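PDB 2WDD: sulfur oxidation protein soxB from Thermus thermophilus, which probably hydrolyses the sulfur–sulfur bond of cysteine S-thiosulfonate to release sulfate in the Sox sulfur oxidation pathway, using a two-manganese centre. Local coordinates for residues A[373-387]-A[464-476]. Numbering follows the deposited sequence.
Sequences KRDTLYSTWDQLVGE and GDVSRVFGLRYVL
Arg-468 sends its guanidinium into the loop 373-379, where backbone carbonyls and, from the following helix, the Asp-382 carboxylate meet its edge. Arg-468 NH1 and NH2 both donate to Asp-375 O, at 3.0 and 2.8 Å, from the same face of that carbonyl; Arg-468 NH2 also donates to Lys-373 O (2.9 Å). Arg-468 NE meets Asp-382 OD2 at 2.8 Å in a salt bridge, from above the carboxylate plane, while Ser-379 OG, which also N-caps helix 380-392, approaches that oxygen from the opposite face. Lys-373 NZ takes OD1, so Asp-382 lies between two cations. A bend at chi2 (80°) carries the arginine obliquely across Asp-382, and arginine suits because its flat end offers several donors to acceptors near one plane; a leucine in its place would probably leave both carbonyls without these donors and Asp-382 OD2 without its arginine mate. Both segments belong to the 5'-nucleotidase C-terminal domain, the helix packing beside strand 468-470, while Arg-374 approaches the manganese ligand His-288. A long salt bridge, less certain because both side chains have second conformers, joins Arg-374 NH1 to Asp-465 OD2 (3.2 Å), which Arg-405 also holds; Val-466 N bonds Thr-376 O. Further out, Leu-377 CD2 lies 3.8 Å from both Val-466 CG2 and Leu-476 CD2, against strand 548-550. Phe-470 lays its ring against Gly-386, where any CB would collide with the Phe-470 CB; Gln-383 CG and Glu-387 CG touch the ring's helix-facing side.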
ATOM      1  N   LYS A 373      -5.289   5.409  -9.196  1.00  8.23           N
ATOM      2  CA  LYS A 373      -6.033   4.507  -8.332  1.00  8.39           C
ATOM      3  C   LYS A 373      -6.329   5.012  -6.926  1.00  9.79           C
ATOM      4  O   LYS A 373      -7.418   4.796  -6.399  1.00  9.99           O
ATOM      5  CB  LYS A 373      -5.247   3.192  -8.195  1.00 10.23           C
ATOM      6  CG  LYS A 373      -5.769   2.261  -7.096  1.00 11.58           C
ATOM      7  CD  LYS A 373      -7.006   1.511  -7.585  1.00 10.37           C
ATOM      8  CE  LYS A 373      -7.663   0.680  -6.477  1.00 11.77           C
ATOM      9  NZ  LYS A 373      -8.611  -0.314  -7.076  1.00  9.91           N
ATOM     10  N   ARG A 374      -5.352   5.646  -6.289  1.00  8.66           N
ATOM     11  CA  ARG A 374      -5.513   6.057  -4.900  0.50  8.07           C
ATOM     12  C   ARG A 374      -6.374   7.286  -4.657  1.00 10.05           C
ATOM     13  O   ARG A 374      -6.219   8.303  -5.330  1.00  9.58           O
ATOM     14  CB  ARG A 374      -4.154   6.213  -4.221  0.50  8.85           C
ATOM     15  CG  ARG A 374      -3.366   4.915  -4.105  0.50 14.14           C
ATOM     16  CD  ARG A 374      -2.794   4.749  -2.706  0.50 21.78           C
ATOM     17  NE  ARG A 374      -3.783   5.060  -1.678  0.50 20.96           N
ATOM     18  CZ  ARG A 374      -3.515   5.730  -0.561  0.50 30.47           C
ATOM     19  NH1 ARG A 374      -4.478   5.963   0.317  0.50 23.47           N
ATOM     20  NH2 ARG A 374      -2.282   6.144  -0.308  0.50 19.47           N
ATOM     21  N   ASP A 375      -7.270   7.171  -3.675  1.00  7.64           N
ATOM     22  CA  ASP A 375      -8.158   8.255  -3.266  1.00  6.38           C
ATOM     23  C   ASP A 375      -9.101   7.702  -2.205  1.00  8.94           C
ATOM     24  O   ASP A 375      -9.418   6.517  -2.217  1.00  8.83           O
ATOM     25  CB  ASP A 375      -8.997   8.777  -4.441  1.00  8.49           C
ATOM     26  CG  ASP A 375      -9.800  10.021  -4.070  1.00 12.68           C
ATOM     27  OD1 ASP A 375      -9.148  11.062  -3.858  1.00 11.25           O
ATOM     28  OD2 ASP A 375     -11.047   9.954  -3.905  1.00 10.78           O
ATOM     29  N   THR A 376      -9.625   8.552  -1.333  1.00  7.81           N
ATOM     30  CA  THR A 376     -10.589   8.019  -0.366  1.00  6.87           C
ATOM     31  C   THR A 376     -11.817   7.427  -1.063  1.00  9.95           C
ATOM     32  O   THR A 376     -12.352   6.400  -0.631  1.00  9.27           O
ATOM     33  CB  THR A 376     -11.057   9.127   0.590  1.00 11.05           C
ATOM     34  OG1 THR A 376      -9.924   9.678   1.265  1.00 10.59           O
ATOM     35  CG2 THR A 376     -12.058   8.572   1.627  1.00 10.68           C
ATOM     36  N   LEU A 377     -12.307   8.118  -2.091  1.00  9.09           N
ATOM     37  CA  LEU A 377     -13.600   7.805  -2.669  1.00  9.42           C
ATOM     38  C   LEU A 377     -13.726   7.411  -4.122  1.00 11.69           C
ATOM     39  O   LEU A 377     -14.687   6.717  -4.487  1.00 10.64           O
ATOM     40  CB  LEU A 377     -14.528   9.016  -2.468  1.00  9.60           C
ATOM     41  CG  LEU A 377     -14.664   9.511  -1.025  1.00 12.21           C
ATOM     42  CD1 LEU A 377     -15.446  10.822  -1.015  1.00 12.79           C
ATOM     43  CD2 LEU A 377     -15.367   8.453  -0.169  1.00 13.83           C
ATOM     44  N   TYR A 378     -12.868   7.964  -4.972  1.00  8.56           N
ATOM     45  CA  TYR A 378     -13.071   7.821  -6.400  1.00  8.43           C
ATOM     46  C   TYR A 378     -11.754   7.876  -7.159  1.00 10.36           C
ATOM     47  O   TYR A 378     -10.851   8.616  -6.797  1.00  9.03           O
ATOM     48  CB  TYR A 378     -13.965   8.984  -6.880  1.00  9.09           C
ATOM     49  CG  TYR A 378     -14.000   9.147  -8.384  1.00 10.43           C
ATOM     50  CD1 TYR A 378     -14.914   8.450  -9.153  1.00 12.28           C
ATOM     51  CD2 TYR A 378     -13.105   9.994  -9.028  1.00 11.70           C
ATOM     52  CE1 TYR A 378     -14.907   8.548 -10.540  1.00 11.80           C
ATOM     53  CE2 TYR A 378     -13.083  10.098 -10.421  1.00 12.33           C
ATOM     54  CZ  TYR A 378     -14.003   9.383 -11.162  1.00 15.58           C
ATOM     55  OH  TYR A 378     -13.995   9.481 -12.535  1.00 14.97           O
ATOM     56  N   SER A 379     -11.659   7.107  -8.234  1.00  8.14           N
ATOM     57  CA  SER A 379     -10.470   7.165  -9.076  1.00  7.99           C
ATOM     58  C   SER A 379     -10.822   6.921 -10.547  1.00 10.79           C
ATOM     59  O   SER A 379     -11.817   6.276 -10.862  1.00  9.90           O
ATOM     60  CB  SER A 379      -9.406   6.169  -8.615  1.00  8.78           C
ATOM     61  OG  SER A 379      -9.679   4.873  -9.139  1.00  9.06           O
ATOM     62  N   THR A 380      -9.991   7.414 -11.458  1.00  9.33           N
ATOM     63  CA  THR A 380     -10.278   7.179 -12.878  1.00  8.83           C
ATOM     64  C   THR A 380     -10.012   5.733 -13.266  1.00 10.86           C
ATOM     65  O   THR A 380     -10.710   5.191 -14.135  1.00  9.33           O
ATOM     66  CB  THR A 380      -9.512   8.141 -13.783  1.00 11.39           C
ATOM     67  OG1 THR A 380      -8.129   8.111 -13.410  1.00  9.84           O
ATOM     68  CG2 THR A 380     -10.074   9.557 -13.656  1.00 12.84           C
ATOM     69  N   TRP A 381      -9.029   5.093 -12.629  1.00  9.21           N
ATOM     70  CA  TRP A 381      -8.789   3.680 -12.914  1.00  9.06           C
ATOM     71  C   TRP A 381     -10.025   2.869 -12.515  1.00 10.43           C
ATOM     72  O   TRP A 381     -10.488   2.028 -13.281  1.00  9.78           O
ATOM     73  CB  TRP A 381      -7.564   3.130 -12.164  1.00  7.62           C
ATOM     74  CG  TRP A 381      -7.539   1.611 -12.208  1.00  7.95           C
ATOM     75  CD1 TRP A 381      -7.907   0.756 -11.205  1.00 10.12           C
ATOM     76  CD2 TRP A 381      -7.322   0.790 -13.371  1.00  8.38           C
ATOM     77  NE1 TRP A 381      -7.864  -0.548 -11.653  1.00  9.95           N
ATOM     78  CE2 TRP A 381      -7.503  -0.552 -12.975  1.00 11.23           C
ATOM     79  CE3 TRP A 381      -6.927   1.060 -14.693  1.00  9.72           C
ATOM     80  CZ2 TRP A 381      -7.329  -1.625 -13.861  1.00 10.69           C
ATOM     81  CZ3 TRP A 381      -6.762  -0.006 -15.571  1.00 10.81           C
ATOM     82  CH2 TRP A 381      -6.967  -1.328 -15.152  1.00 11.46           C
ATOM     83  N   ASP A 382     -10.567   3.111 -11.322  1.00  8.08           N
ATOM     84  CA  ASP A 382     -11.714   2.321 -10.884  1.00  7.64           C
ATOM     85  C   ASP A 382     -12.943   2.591 -11.737  1.00 10.88           C
ATOM     86  O   ASP A 382     -13.775   1.697 -11.953  1.00 10.92           O
ATOM     87  CB  ASP A 382     -11.997   2.509  -9.398  1.00  8.35           C
ATOM     88  CG  ASP A 382     -10.897   1.944  -8.526  1.00  9.51           C
ATOM     89  OD1 ASP A 382     -10.529   0.762  -8.704  1.00 11.37           O
ATOM     90  OD2 ASP A 382     -10.319   2.713  -7.731  1.00 10.08           O
ATOM     91  N   GLN A 383     -13.057   3.811 -12.256  1.00  8.44           N
ATOM     92  CA  GLN A 383     -14.164   4.091 -13.149  1.00  9.43           C
ATOM     93  C   GLN A 383     -13.986   3.278 -14.431  1.00 11.43           C
ATOM     94  O   GLN A 383     -14.953   2.715 -14.950  1.00 11.45           O
ATOM     95  CB  GLN A 383     -14.334   5.580 -13.446  1.00 11.51           C
ATOM     96  CG  GLN A 383     -15.427   5.782 -14.483  1.00 13.07           C
ATOM     97  CD  GLN A 383     -15.830   7.213 -14.688  1.00 23.87           C
ATOM     98  OE1 GLN A 383     -15.743   8.030 -13.781  1.00 17.01           O
ATOM     99  NE2 GLN A 383     -16.337   7.515 -15.884  1.00 18.33           N
ATOM    100  N   LEU A 384     -12.757   3.197 -14.935  1.00  9.08           N
ATOM    101  CA  LEU A 384     -12.494   2.415 -16.139  0.50  8.73           C
ATOM    102  C   LEU A 384     -12.936   0.965 -15.926  1.00 12.16           C
ATOM    103  O   LEU A 384     -13.590   0.368 -16.787  1.00 11.67           O
ATOM    104  CB  LEU A 384     -11.005   2.473 -16.489  0.50  8.30           C
ATOM    105  CG  LEU A 384     -10.535   1.699 -17.721  0.50 11.59           C
ATOM    106  CD1 LEU A 384      -9.175   2.220 -18.172  0.50 11.07           C
ATOM    107  CD2 LEU A 384     -10.461   0.212 -17.415  0.50 12.35           C
ATOM    108  N   VAL A 385     -12.585   0.394 -14.772  1.00  9.32           N
ATOM    109  CA  VAL A 385     -12.977  -0.981 -14.484  1.00  9.11           C
ATOM    110  C   VAL A 385     -14.508  -1.090 -14.480  1.00 11.96           C
ATOM    111  O   VAL A 385     -15.078  -2.031 -15.038  1.00 12.28           O
ATOM    112  CB  VAL A 385     -12.367  -1.472 -13.161  1.00 11.06           C
ATOM    113  CG1 VAL A 385     -12.947  -2.847 -12.773  1.00 10.49           C
ATOM    114  CG2 VAL A 385     -10.848  -1.533 -13.265  1.00 10.55           C
ATOM    115  N   GLY A 386     -15.185  -0.107 -13.891  1.00  9.35           N
ATOM    116  CA  GLY A 386     -16.632  -0.104 -13.860  1.00  9.76           C
ATOM    117  C   GLY A 386     -17.209  -0.090 -15.262  1.00 13.08           C
ATOM    118  O   GLY A 386     -18.156  -0.824 -15.547  1.00 12.31           O
ATOM    119  N   GLU A 387     -16.629   0.737 -16.135  1.00 10.35           N
ATOM    120  CA  GLU A 387     -17.081   0.811 -17.527  1.00  9.81           C
ATOM    121  C   GLU A 387     -16.820  -0.497 -18.270  1.00 12.22           C
ATOM    122  O   GLU A 387     -17.654  -0.936 -19.080  1.00 12.04           O
ATOM    123  CB  GLU A 387     -16.398   1.971 -18.251  1.00 10.77           C
ATOM    124  CG  GLU A 387     -16.801   3.336 -17.691  1.00 12.01           C
ATOM    125  CD  GLU A 387     -16.198   4.488 -18.466  1.00 20.27           C
ATOM    126  OE1 GLU A 387     -15.612   4.244 -19.541  1.00 23.33           O
ATOM    127  OE2 GLU A 387     -16.323   5.639 -18.012  1.00 16.55           O
ATOM    128  N   GLY A 464      -8.569   4.753   6.037  0.50 13.17           N
ATOM    129  CA  GLY A 464      -8.728   3.819   4.938  0.50 12.47           C
ATOM    130  C   GLY A 464      -9.600   4.360   3.821  0.50 14.93           C
ATOM    131  O   GLY A 464     -10.219   5.410   3.963  0.50 14.25           O
ATOM    132  N   ASP A 465      -9.637   3.632   2.708  0.50 11.55           N
ATOM    133  CA  ASP A 465     -10.408   4.027   1.541  0.50 10.54           C
ATOM    134  C   ASP A 465     -11.677   3.207   1.308  0.50 13.18           C
ATOM    135  O   ASP A 465     -11.769   2.017   1.622  0.50 13.16           O
ATOM    136  CB  ASP A 465      -9.530   4.059   0.290  0.50 11.38           C
ATOM    137  CG  ASP A 465      -8.219   4.784   0.523  0.50 15.45           C
ATOM    138  OD1 ASP A 465      -8.250   5.928   1.025  0.50 15.38           O
ATOM    139  OD2 ASP A 465      -7.157   4.201   0.227  0.50 19.82           O
ATOM    140  N   VAL A 466     -12.630   3.889   0.695  1.00  8.43           N
ATOM    141  CA  VAL A 466     -14.006   3.445   0.436  1.00  8.06           C
ATOM    142  C   VAL A 466     -14.199   2.818  -0.940  1.00 10.48           C
ATOM    143  O   VAL A 466     -13.798   3.394  -1.958  1.00 10.39           O
ATOM    144  CB  VAL A 466     -14.978   4.636   0.550  1.00 10.76           C
ATOM    145  CG1 VAL A 466     -16.444   4.192   0.351  1.00 10.85           C
ATOM    146  CG2 VAL A 466     -14.791   5.358   1.881  1.00 10.08           C
ATOM    147  N   SER A 467     -14.834   1.650  -0.963  1.00  8.45           N
ATOM    148  CA  SER A 467     -15.147   0.950  -2.206  0.50  8.30           C
ATOM    149  C   SER A 467     -15.741   1.938  -3.209  1.00 10.56           C
ATOM    150  O   SER A 467     -16.549   2.802  -2.833  1.00 10.03           O
ATOM    151  CB  SER A 467     -16.179  -0.145  -1.917  0.50 12.45           C
ATOM    152  OG  SER A 467     -16.576  -0.816  -3.102  0.50 17.77           O
ATOM    153  N   ARG A 468     -15.347   1.806  -4.472  1.00  8.38           N
ATOM    154  CA  ARG A 468     -15.857   2.673  -5.532  1.00  8.49           C
ATOM    155  C   ARG A 468     -17.021   1.960  -6.192  1.00 12.67           C
ATOM    156  O   ARG A 468     -16.898   0.802  -6.572  1.00 13.13           O
ATOM    157  CB  ARG A 468     -14.767   2.964  -6.562  1.00  9.00           C
ATOM    158  CG  ARG A 468     -13.574   3.731  -5.992  1.00 10.68           C
ATOM    159  CD  ARG A 468     -12.592   2.829  -5.218  1.00 12.28           C
ATOM    160  NE  ARG A 468     -11.273   3.446  -5.230  1.00  9.51           N
ATOM    161  CZ  ARG A 468     -10.845   4.360  -4.356  1.00 10.15           C
ATOM    162  NH1 ARG A 468     -11.577   4.684  -3.290  1.00  9.32           N
ATOM    163  NH2 ARG A 468      -9.651   4.910  -4.540  1.00 10.10           N
ATOM    164  N   VAL A 469     -18.161   2.633  -6.283  1.00 10.80           N
ATOM    165  CA  VAL A 469     -19.357   2.009  -6.831  1.00  9.98           C
ATOM    166  C   VAL A 469     -19.810   2.687  -8.107  1.00 13.14           C
ATOM    167  O   VAL A 469     -20.460   3.732  -8.083  1.00 13.29           O
ATOM    168  CB  VAL A 469     -20.494   1.935  -5.804  1.00 13.31           C
ATOM    169  CG1 VAL A 469     -21.550   0.949  -6.292  1.00 13.09           C
ATOM    170  CG2 VAL A 469     -19.953   1.521  -4.431  1.00 12.94           C
ATOM    171  N   PHE A 470     -19.413   2.104  -9.223  1.00 10.43           N
ATOM    172  CA  PHE A 470     -19.772   2.667 -10.514  1.00 11.10           C
ATOM    173  C   PHE A 470     -21.231   2.345 -10.789  1.00 13.50           C
ATOM    174  O   PHE A 470     -21.647   1.190 -10.660  1.00 13.35           O
ATOM    175  CB  PHE A 470     -18.893   2.076 -11.606  1.00 13.00           C
ATOM    176  CG  PHE A 470     -19.089   2.719 -12.942  1.00 13.69           C
ATOM    177  CD1 PHE A 470     -18.822   4.070 -13.128  1.00 15.17           C
ATOM    178  CD2 PHE A 470     -19.556   1.978 -14.008  1.00 15.57           C
ATOM    179  CE1 PHE A 470     -19.031   4.665 -14.355  1.00 15.96           C
ATOM    180  CE2 PHE A 470     -19.755   2.573 -15.249  1.00 17.93           C
ATOM    181  CZ  PHE A 470     -19.495   3.908 -15.418  1.00 15.20           C
ATOM    182  N   GLY A 471     -22.009   3.364 -11.150  1.00 11.53           N
ATOM    183  CA  GLY A 471     -23.435   3.204 -11.403  1.00 12.75           C
ATOM    184  C   GLY A 471     -24.280   3.846 -10.317  1.00 16.58           C
ATOM    185  O   GLY A 471     -25.505   3.912 -10.407  1.00 15.65           O
ATOM    186  N   LEU A 472     -23.611   4.336  -9.285  1.00 13.78           N
ATOM    187  CA  LEU A 472     -24.275   4.952  -8.155  1.00 14.28           C
ATOM    188  C   LEU A 472     -23.656   6.322  -7.872  1.00 14.06           C
ATOM    189  O   LEU A 472     -22.511   6.598  -8.260  1.00 12.34           O
ATOM    190  CB  LEU A 472     -24.084   4.008  -6.947  1.00 15.86           C
ATOM    191  CG  LEU A 472     -24.313   4.413  -5.500  1.00 21.19           C
ATOM    192  CD1 LEU A 472     -24.600   3.154  -4.691  1.00 21.43           C
ATOM    193  CD2 LEU A 472     -23.085   5.121  -4.970  1.00 20.29           C
ATOM    194  N   ARG A 473     -24.439   7.178  -7.226  1.00 11.02           N
ATOM    195  CA  ARG A 473     -24.002   8.504  -6.799  0.50 11.10           C
ATOM    196  C   ARG A 473     -24.523   8.685  -5.374  1.00 14.79           C
ATOM    197  O   ARG A 473     -25.592   8.165  -5.034  1.00 13.96           O
ATOM    198  CB  ARG A 473     -24.588   9.595  -7.704  0.50 11.78           C
ATOM    199  CG  ARG A 473     -23.774   9.867  -8.953  0.50 13.79           C
ATOM    200  CD  ARG A 473     -24.520  10.761  -9.936  0.50 20.87           C
ATOM    201  NE  ARG A 473     -24.835  12.075  -9.381  0.50 28.12           N
ATOM    202  CZ  ARG A 473     -24.153  13.185  -9.648  0.50 42.06           C
ATOM    203  NH1 ARG A 473     -23.100  13.144 -10.453  0.50 30.29           N
ATOM    204  NH2 ARG A 473     -24.522  14.341  -9.107  0.50 26.85           N
ATOM    205  N   TYR A 474     -23.771   9.383  -4.534  1.00 11.93           N
ATOM    206  CA  TYR A 474     -24.208   9.599  -3.163  1.00 12.00           C
ATOM    207  C   TYR A 474     -23.551  10.814  -2.539  1.00 14.44           C
ATOM    208  O   TYR A 474     -22.639  11.416  -3.119  1.00 12.98           O
ATOM    209  CB  TYR A 474     -23.973   8.347  -2.292  1.00 12.73           C
ATOM    210  CG  TYR A 474     -22.517   8.010  -1.982  1.00 13.63           C
ATOM    211  CD1 TYR A 474     -21.983   8.245  -0.720  1.00 14.55           C
ATOM    212  CD2 TYR A 474     -21.719   7.343  -2.913  1.00 14.90           C
ATOM    213  CE1 TYR A 474     -20.676   7.882  -0.402  1.00 15.10           C
ATOM    214  CE2 TYR A 474     -20.405   6.985  -2.609  1.00 15.92           C
ATOM    215  CZ  TYR A 474     -19.883   7.269  -1.359  1.00 19.99           C
ATOM    216  OH  TYR A 474     -18.567   6.937  -1.074  1.00 18.16           O
ATOM    217  N   VAL A 475     -24.079  11.210  -1.388  1.00 12.94           N
ATOM    218  CA  VAL A 475     -23.543  12.317  -0.621  1.00 13.38           C
ATOM    219  C   VAL A 475     -22.944  11.696   0.627  1.00 16.04           C
ATOM    220  O   VAL A 475     -23.560  10.826   1.258  1.00 14.90           O
ATOM    221  CB  VAL A 475     -24.634  13.343  -0.248  1.00 17.96           C
ATOM    222  CG1 VAL A 475     -24.070  14.406   0.668  1.00 18.56           C
ATOM    223  CG2 VAL A 475     -25.215  13.978  -1.501  1.00 18.11           C
ATOM    224  N   LEU A 476     -21.721  12.104   0.944  1.00 13.28           N
ATOM    225  CA  LEU A 476     -21.025  11.594   2.109  1.00 12.64           C
ATOM    226  C   LEU A 476     -20.800  12.742   3.064  1.00 15.87           C
ATOM    227  O   LEU A 476     -20.347  13.809   2.652  1.00 14.51           O
ATOM    228  CB  LEU A 476     -19.657  11.039   1.707  1.00 12.27           C
ATOM    229  CG  LEU A 476     -18.757  10.621   2.870  1.00 15.75           C
ATOM    230  CD1 LEU A 476     -19.291   9.332   3.505  1.00 16.02           C
ATOM    231  CD2 LEU A 476     -17.300  10.454   2.406  1.00 17.55           C
TER
HETATM  232  O   HOH W   1      -6.976   4.204  -2.415  1.00 19.51           O
HETATM  233  O   HOH W   2      -8.777   7.940   2.636  1.00 20.12           O
HETATM  234  O   HOH W   3     -16.834   5.623  -2.875  1.00 13.82           O